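Local coordinates for hypothetical conserved protein (Geobacillus kaustophilus, PDB 2QYH) that is of unknown function but is probably a magnesium-dependent phosphatase of the haloacid dehalogenase-like hydrolase family, at residues L82-E85 against K86-L90; R160-P163 against E164-F167; T25-A28 against V29-K33. All coordinates share one frame; numbering follows the deposited sequence.

Interaction 1 (L82-E85 against K86-L90)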
# COMPACT_ATOMS: atom_id res chain seq x y z
N LEU D 82 2.65 0.38 24.50
CA LEU D 82 3.59 -0.39 25.30
C LEU D 82 3.96 0.54 26.46
O LEU D 82 4.01 1.76 26.27
CB LEU D 82 4.83 -0.72 24.48
CG LEU D 82 5.05 -2.15 23.98
CD1 LEU D 82 3.73 -2.87 23.70
CD2 LEU D 82 5.93 -2.09 22.73
N ARG D 83 4.21 -0.02 27.64
CA ARG D 83 4.60 0.80 28.80
C ARG D 83 5.94 1.47 28.52
O ARG D 83 6.97 0.80 28.44
CB ARG D 83 4.71 -0.07 30.05
CG ARG D 83 3.39 -0.62 30.54
CD ARG D 83 3.57 -1.62 31.67
NE ARG D 83 4.38 -1.07 32.76
CZ ARG D 83 4.77 -1.77 33.82
NH1 ARG D 83 4.42 -3.05 33.93
NH2 ARG D 83 5.51 -1.20 34.76
N ARG D 84 5.92 2.80 28.37
CA ARG D 84 7.13 3.55 28.07
C ARG D 84 8.29 3.20 29.00
O ARG D 84 9.43 3.03 28.57
CB ARG D 84 6.85 5.05 28.13
CG ARG D 84 7.99 5.89 27.57
CD ARG D 84 7.65 7.36 27.57
NE ARG D 84 7.24 7.80 28.90
CZ ARG D 84 7.07 9.07 29.25
NH1 ARG D 84 7.28 10.04 28.36
NH2 ARG D 84 6.70 9.38 30.48
N GLU D 85 7.98 3.09 30.29
CA GLU D 85 8.96 2.74 31.31
C GLU D 85 9.73 1.49 30.88
O GLU D 85 10.96 1.49 30.81
CB GLU D 85 8.24 2.48 32.63
CG GLU D 85 9.13 2.00 33.76
CD GLU D 85 8.36 1.19 34.78
OE1 GLU D 85 7.27 1.63 35.20
OE2 GLU D 85 8.85 0.10 35.17
N LYS D 86 8.99 0.42 30.60
CA LYS D 86 9.58 -0.84 30.20
C LYS D 86 10.24 -0.79 28.83
O LYS D 86 11.21 -1.49 28.58
CB LYS D 86 8.53 -1.94 30.25
CG LYS D 86 8.05 -2.26 31.67
CD LYS D 86 9.21 -2.72 32.54
CE LYS D 86 8.81 -2.89 34.00
NZ LYS D 86 9.97 -3.28 34.86
N VAL D 87 9.70 0.04 27.94
CA VAL D 87 10.29 0.18 26.61
C VAL D 87 11.70 0.75 26.76
O VAL D 87 12.64 0.29 26.11
CB VAL D 87 9.45 1.11 25.69
CG1 VAL D 87 10.19 1.38 24.39
CG2 VAL D 87 8.10 0.47 25.38
N ARG D 88 11.85 1.74 27.64
CA ARG D 88 13.14 2.37 27.88
C ARG D 88 14.16 1.37 28.43
O ARG D 88 15.30 1.32 27.96
CB ARG D 88 13.00 3.53 28.86
CG ARG D 88 14.29 4.31 29.04
CD ARG D 88 14.13 5.45 30.04
NE ARG D 88 13.01 6.32 29.71
CZ ARG D 88 11.84 6.31 30.34
NH1 ARG D 88 11.64 5.45 31.35
NH2 ARG D 88 10.87 7.14 29.98
N ALA D 89 13.76 0.57 29.42
CA ALA D 89 14.65 -0.43 30.02
C ALA D 89 15.11 -1.45 28.98
O ALA D 89 16.31 -1.75 28.88
CB ALA D 89 13.94 -1.15 31.17
N LEU D 90 14.16 -1.99 28.22
CA LEU D 90 14.46 -2.98 27.19
C LEU D 90 15.46 -2.42 26.18
O LEU D 90 16.37 -3.12 25.74
CB LEU D 90 13.18 -3.38 26.46
CG LEU D 90 13.08 -4.82 25.95
CD1 LEU D 90 11.82 -4.97 25.11
CD2 LEU D 90 14.30 -5.19 25.12
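Leu82 and Val87 meet on the buried side of this helix start. CB of Leu82 lies 3.6 Å from CG2 of Val87. That methyl is anti to the carbonyl carbon of Val87 (CG1 takes the place anti to the backbone N, chi1 172°), and this turns it back toward the residues before the helix. Phe165 of strand 165-171 packs on Leu82, and Tyr138 of helix 137-140 packs on Val87. Three i to i+4 hydrogen bonds start the helix. Val87 N donates to Arg83 O at 2.9 Å, and Arg88 N donates to Arg84 O at the same length. The hydrogen bond from Ala89 N to Glu85 O is longer, at 3.3 Å.

The outward side is looser and charged. Arg83, Glu85 and Lys86 form a salt-bridge network. Arg83 NH2 gives a weak hydrogen bond of 3.4 Å to Glu85 OE1, which sits at the guanidinium edge, in plane. The other carboxylate oxygen, Glu85 OE2, pairs with Lys86 NZ at 3.6 Å. Lys86 CG, anti to the carbonyl carbon (chi1 -67°), lies over the centre of one face of the Arg83 guanidinium. The carboxylate thus probably offsets two neighbouring positive charges.

Arg84 and Arg88 run side by side, with guanidinium planes 57° apart. Their like charges come close, but Glu139 serves both: its carboxylate takes a salt bridge from Arg88, and its carbonyl O a hydrogen bond from Arg84. These are the first two turns of helix 84-96, with Arg83 at the N-cap position. One face packs on the five-stranded antiparallel sheet, as expected of the cap domain in a HAD-like hydrolase.

Interaction 2 (R160-P163 against E164-F167)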
# COMPACT_ATOMS: atom_id res chain seq x y z
N ARG D 160 13.13 -13.46 30.00
CA ARG D 160 13.18 -13.59 31.45
C ARG D 160 13.10 -12.28 32.23
O ARG D 160 12.38 -12.19 33.23
CB ARG D 160 14.47 -14.31 31.85
CG ARG D 160 14.32 -15.35 32.94
CD ARG D 160 13.87 -16.67 32.37
NE ARG D 160 12.44 -16.70 32.06
CZ ARG D 160 11.87 -17.58 31.26
NH1 ARG D 160 12.60 -18.52 30.66
NH2 ARG D 160 10.56 -17.54 31.05
N ASN D 161 13.83 -11.26 31.79
CA ASN D 161 13.84 -9.98 32.49
C ASN D 161 12.66 -9.08 32.20
O ASN D 161 12.46 -8.08 32.89
CB ASN D 161 15.13 -9.21 32.18
CG ASN D 161 16.38 -9.98 32.56
OD1 ASN D 161 16.40 -10.70 33.56
ND2 ASN D 161 17.43 -9.81 31.77
N TYR D 162 11.87 -9.42 31.18
CA TYR D 162 10.73 -8.58 30.83
C TYR D 162 9.45 -9.36 30.64
O TYR D 162 8.97 -9.51 29.52
CB TYR D 162 11.05 -7.79 29.57
CG TYR D 162 12.18 -6.81 29.77
CD1 TYR D 162 11.94 -5.52 30.23
CD2 TYR D 162 13.50 -7.19 29.53
CE1 TYR D 162 12.98 -4.62 30.44
CE2 TYR D 162 14.55 -6.31 29.74
CZ TYR D 162 14.28 -5.02 30.20
OH TYR D 162 15.32 -4.14 30.38
N PRO D 163 8.89 -9.88 31.73
CA PRO D 163 7.65 -10.65 31.66
C PRO D 163 6.44 -9.79 31.28
O PRO D 163 5.36 -10.32 31.04
CB PRO D 163 7.53 -11.24 33.07
CG PRO D 163 8.22 -10.21 33.93
CD PRO D 163 9.44 -9.88 33.10
N GLU D 164 6.63 -8.48 31.23
CA GLU D 164 5.54 -7.58 30.86
C GLU D 164 5.40 -7.50 29.34
O GLU D 164 4.46 -6.91 28.81
CB GLU D 164 5.74 -6.17 31.44
CG GLU D 164 7.17 -5.74 31.58
CD GLU D 164 7.80 -6.26 32.86
OE1 GLU D 164 7.29 -5.92 33.95
OE2 GLU D 164 8.81 -7.00 32.77
N PHE D 165 6.37 -8.09 28.64
CA PHE D 165 6.34 -8.13 27.18
C PHE D 165 6.30 -9.59 26.75
O PHE D 165 6.58 -10.49 27.54
CB PHE D 165 7.59 -7.49 26.58
CG PHE D 165 7.69 -6.01 26.79
CD1 PHE D 165 6.57 -5.20 26.70
CD2 PHE D 165 8.93 -5.41 27.03
CE1 PHE D 165 6.67 -3.82 26.85
CE2 PHE D 165 9.04 -4.04 27.17
CZ PHE D 165 7.90 -3.24 27.08
N ARG D 166 5.94 -9.82 25.49
CA ARG D 166 5.90 -11.16 24.94
C ARG D 166 6.74 -11.14 23.67
O ARG D 166 6.44 -10.40 22.73
CB ARG D 166 4.48 -11.59 24.60
CG ARG D 166 4.39 -12.88 23.79
CD ARG D 166 4.71 -14.14 24.59
NE ARG D 166 3.87 -14.23 25.79
CZ ARG D 166 4.26 -13.85 27.00
NH1 ARG D 166 5.49 -13.37 27.18
NH2 ARG D 166 3.42 -13.91 28.02
N PHE D 167 7.80 -11.93 23.64
CA PHE D 167 8.67 -11.97 22.47
C PHE D 167 8.27 -13.14 21.57
O PHE D 167 8.34 -14.30 21.97
CB PHE D 167 10.13 -12.10 22.92
CG PHE D 167 10.58 -10.99 23.83
CD1 PHE D 167 10.22 -10.97 25.17
CD2 PHE D 167 11.32 -9.91 23.32
CE1 PHE D 167 10.58 -9.91 25.99
CE2 PHE D 167 11.69 -8.84 24.14
CZ PHE D 167 11.32 -8.84 25.47
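Tyr162 and Phe165 stand at the two ends of a tight turn, and their side chains meet through one carbon of the tyrosine. CB of Tyr162 lies 4.1 Å from CD2 of Phe165, an oblique approach to the phenylalanine ring. Phe167, two residues further along the strand, comes in from another direction. Its CE1 is 4.2 Å from Tyr162 CB, and the ring has its edge toward Tyr162 O. The tyrosine CB is therefore touched by both phenylalanines, without the rings stacking.

Helix 84-96 lies against this aromatic group. Ala89 packs on Tyr162, and Leu90 packs on both Phe165 and Phe167. The phenol oxygen of Tyr162 is hydrogen-bonded to Glu93 of that helix.

On the more exposed side, Pro163 and Glu164 lie alongside each other, pointing the same way. The glutamate bends at chi2 (-83°), which brings OE2 back alongside the proline ring, near CD. The other oxygen, OE1, has a long and weak ion pair with Lys86.

Phe165 N donates a hydrogen bond to Tyr162 O at 3.1 Å. The donor stands above the carbonyl plane. This bond closes a type I beta turn, Tyr162 to Phe165, which takes the chain from helix 156-161 into strand 165-171, outermost in the five-stranded antiparallel sheet of this chain, in the probable cap domain of this HAD-like protein.

Interaction 3 (T25-A28 against V29-K33)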
# COMPACT_ATOMS: atom_id res chain seq x y z
N THR D 25 -13.23 -11.75 -4.21
CA THR D 25 -13.11 -11.31 -2.83
C THR D 25 -13.59 -9.85 -2.78
O THR D 25 -14.19 -9.41 -1.79
CB THR D 25 -11.65 -11.41 -2.32
OG1 THR D 25 -11.29 -12.80 -2.19
CG2 THR D 25 -11.49 -10.75 -0.96
N ILE D 26 -13.32 -9.12 -3.86
CA ILE D 26 -13.76 -7.73 -3.96
C ILE D 26 -15.29 -7.74 -4.01
O ILE D 26 -15.93 -6.90 -3.38
CB ILE D 26 -13.20 -7.05 -5.24
CG1 ILE D 26 -11.70 -6.81 -5.08
CG2 ILE D 26 -13.94 -5.74 -5.52
CD1 ILE D 26 -11.07 -6.10 -6.26
N GLU D 27 -15.87 -8.69 -4.74
CA GLU D 27 -17.33 -8.82 -4.83
C GLU D 27 -17.85 -9.20 -3.45
O GLU D 27 -18.84 -8.64 -2.96
CB GLU D 27 -17.73 -9.91 -5.81
CG GLU D 27 -18.64 -9.48 -6.96
CD GLU D 27 -19.76 -8.52 -6.56
OE1 GLU D 27 -19.50 -7.29 -6.50
OE2 GLU D 27 -20.89 -8.98 -6.33
N ALA D 28 -17.20 -10.19 -2.84
CA ALA D 28 -17.58 -10.67 -1.52
C ALA D 28 -17.73 -9.51 -0.54
O ALA D 28 -18.80 -9.32 0.05
CB ALA D 28 -16.53 -11.66 -1.02
N VAL D 29 -16.65 -8.73 -0.37
CA VAL D 29 -16.66 -7.60 0.55
C VAL D 29 -17.76 -6.60 0.19
O VAL D 29 -18.45 -6.08 1.06
CB VAL D 29 -15.29 -6.89 0.57
CG1 VAL D 29 -15.39 -5.60 1.36
CG2 VAL D 29 -14.23 -7.80 1.20
N ARG D 30 -17.92 -6.33 -1.10
CA ARG D 30 -18.94 -5.41 -1.55
C ARG D 30 -20.31 -5.88 -1.07
O ARG D 30 -21.06 -5.13 -0.46
CB ARG D 30 -18.93 -5.30 -3.08
CG ARG D 30 -20.18 -4.68 -3.65
CD ARG D 30 -20.19 -4.73 -5.16
NE ARG D 30 -21.50 -4.36 -5.68
CZ ARG D 30 -22.51 -5.20 -5.84
NH1 ARG D 30 -23.67 -4.75 -6.31
NH2 ARG D 30 -22.37 -6.49 -5.54
N ARG D 31 -20.63 -7.15 -1.35
CA ARG D 31 -21.90 -7.74 -0.96
C ARG D 31 -22.12 -7.69 0.55
O ARG D 31 -23.22 -7.36 1.00
CB ARG D 31 -21.99 -9.20 -1.45
CG ARG D 31 -22.15 -9.36 -2.96
CD ARG D 31 -23.48 -8.78 -3.41
NE ARG D 31 -24.59 -9.43 -2.73
CZ ARG D 31 -25.10 -10.61 -3.07
NH1 ARG D 31 -24.59 -11.28 -4.10
NH2 ARG D 31 -26.10 -11.13 -2.37
N LEU D 32 -21.08 -8.01 1.33
CA LEU D 32 -21.21 -7.97 2.78
C LEU D 32 -21.58 -6.57 3.28
O LEU D 32 -22.52 -6.40 4.06
CB LEU D 32 -19.92 -8.42 3.45
CG LEU D 32 -19.56 -9.90 3.39
CD1 LEU D 32 -18.28 -10.14 4.16
CD2 LEU D 32 -20.69 -10.74 3.98
N LYS D 33 -20.83 -5.56 2.83
CA LYS D 33 -21.10 -4.17 3.23
C LYS D 33 -22.52 -3.75 2.86
O LYS D 33 -23.21 -3.11 3.64
CB LYS D 33 -20.09 -3.24 2.57
CG LYS D 33 -18.72 -3.23 3.22
CD LYS D 33 -17.65 -2.82 2.23
CE LYS D 33 -16.59 -1.94 2.87
NZ LYS D 33 -17.10 -0.55 3.07
O HOH W 1 -23.12 -10.83 -6.87
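Thr25-Ala28 and Val29-Lys33 are successive turns of one helix, 23-34, joined by four i to i+4 backbone bonds. The hydrogen bond from Val29 N to Thr25 O, 2.9 Å, is almost straight (N-H...O angle 176°). Arg30 N to Ile26 O is slightly longer, at 3.1 Å. Arg31 N to Glu27 O and Leu32 N to Ala28 O complete the set.

Glu27 carries the side-chain contact. Its chain bends at chi2 (-42°) and brings the carboxylate beside Arg30. The arginine runs extended from CG to NE, pointing the same way as the glutamate. Both carboxylate oxygens approach a single nitrogen. Glu27 OE2 makes a salt bridge to Arg30 NH2 at 3.0 Å, and OE1 accepts a weak, bent hydrogen bond from the same NH2 at 3.1 Å. The two flat groups are 36° apart. Arg31 crosses the glutamate, its CG 3.6 Å from Glu27 OE2. A water links Glu27 and Arg31 further out: it donates to Glu27 OE2 at 2.9 Å and accepts from Arg31 NH1 at 3.2 Å.

The other terminal nitrogen, Arg30 NH1, makes a salt bridge to Asp115 of the second subunit. Replacing Arg30 with an alanine would probably leave the Glu27 carboxylate without its direct salt-bridge mate and cost this link between subunits.

On another face, Ala28 and Leu32 are buried against Leu251 of helix 246-253. Trp248 of that helix packs on Glu27 and Arg31. Helix 23-34 is the crossover of a beta-alpha-beta unit, between parallel strands 5-8 and 38-42, in the Rossmann-like core domain of the HAD fold.

Interactions 1 and 2 belong to one neighbourhood, with centres 11 Å apart. Both help pack helix 84-96 against strand 165-171. They touch directly: Ala89 O and Tyr162 OH are 3.0 Å apart, a probable hydrogen bond, and Lys86 CB packs on Phe165 CZ. Interaction 3 lies on the opposite side of the chain's centre, with centres about 40 Å from both, on the helix that joins strands 5-8 and 38-42 of the eight-stranded sheet. All three are partly buried. Interaction 2 joins an aromatic inner side to a more exposed proline and glutamate. Interaction 1 combines an apolar inner face with a charged outer one. Interaction 3 also has a buried face, but its charged side reaches the second subunit, which touches neither of the others.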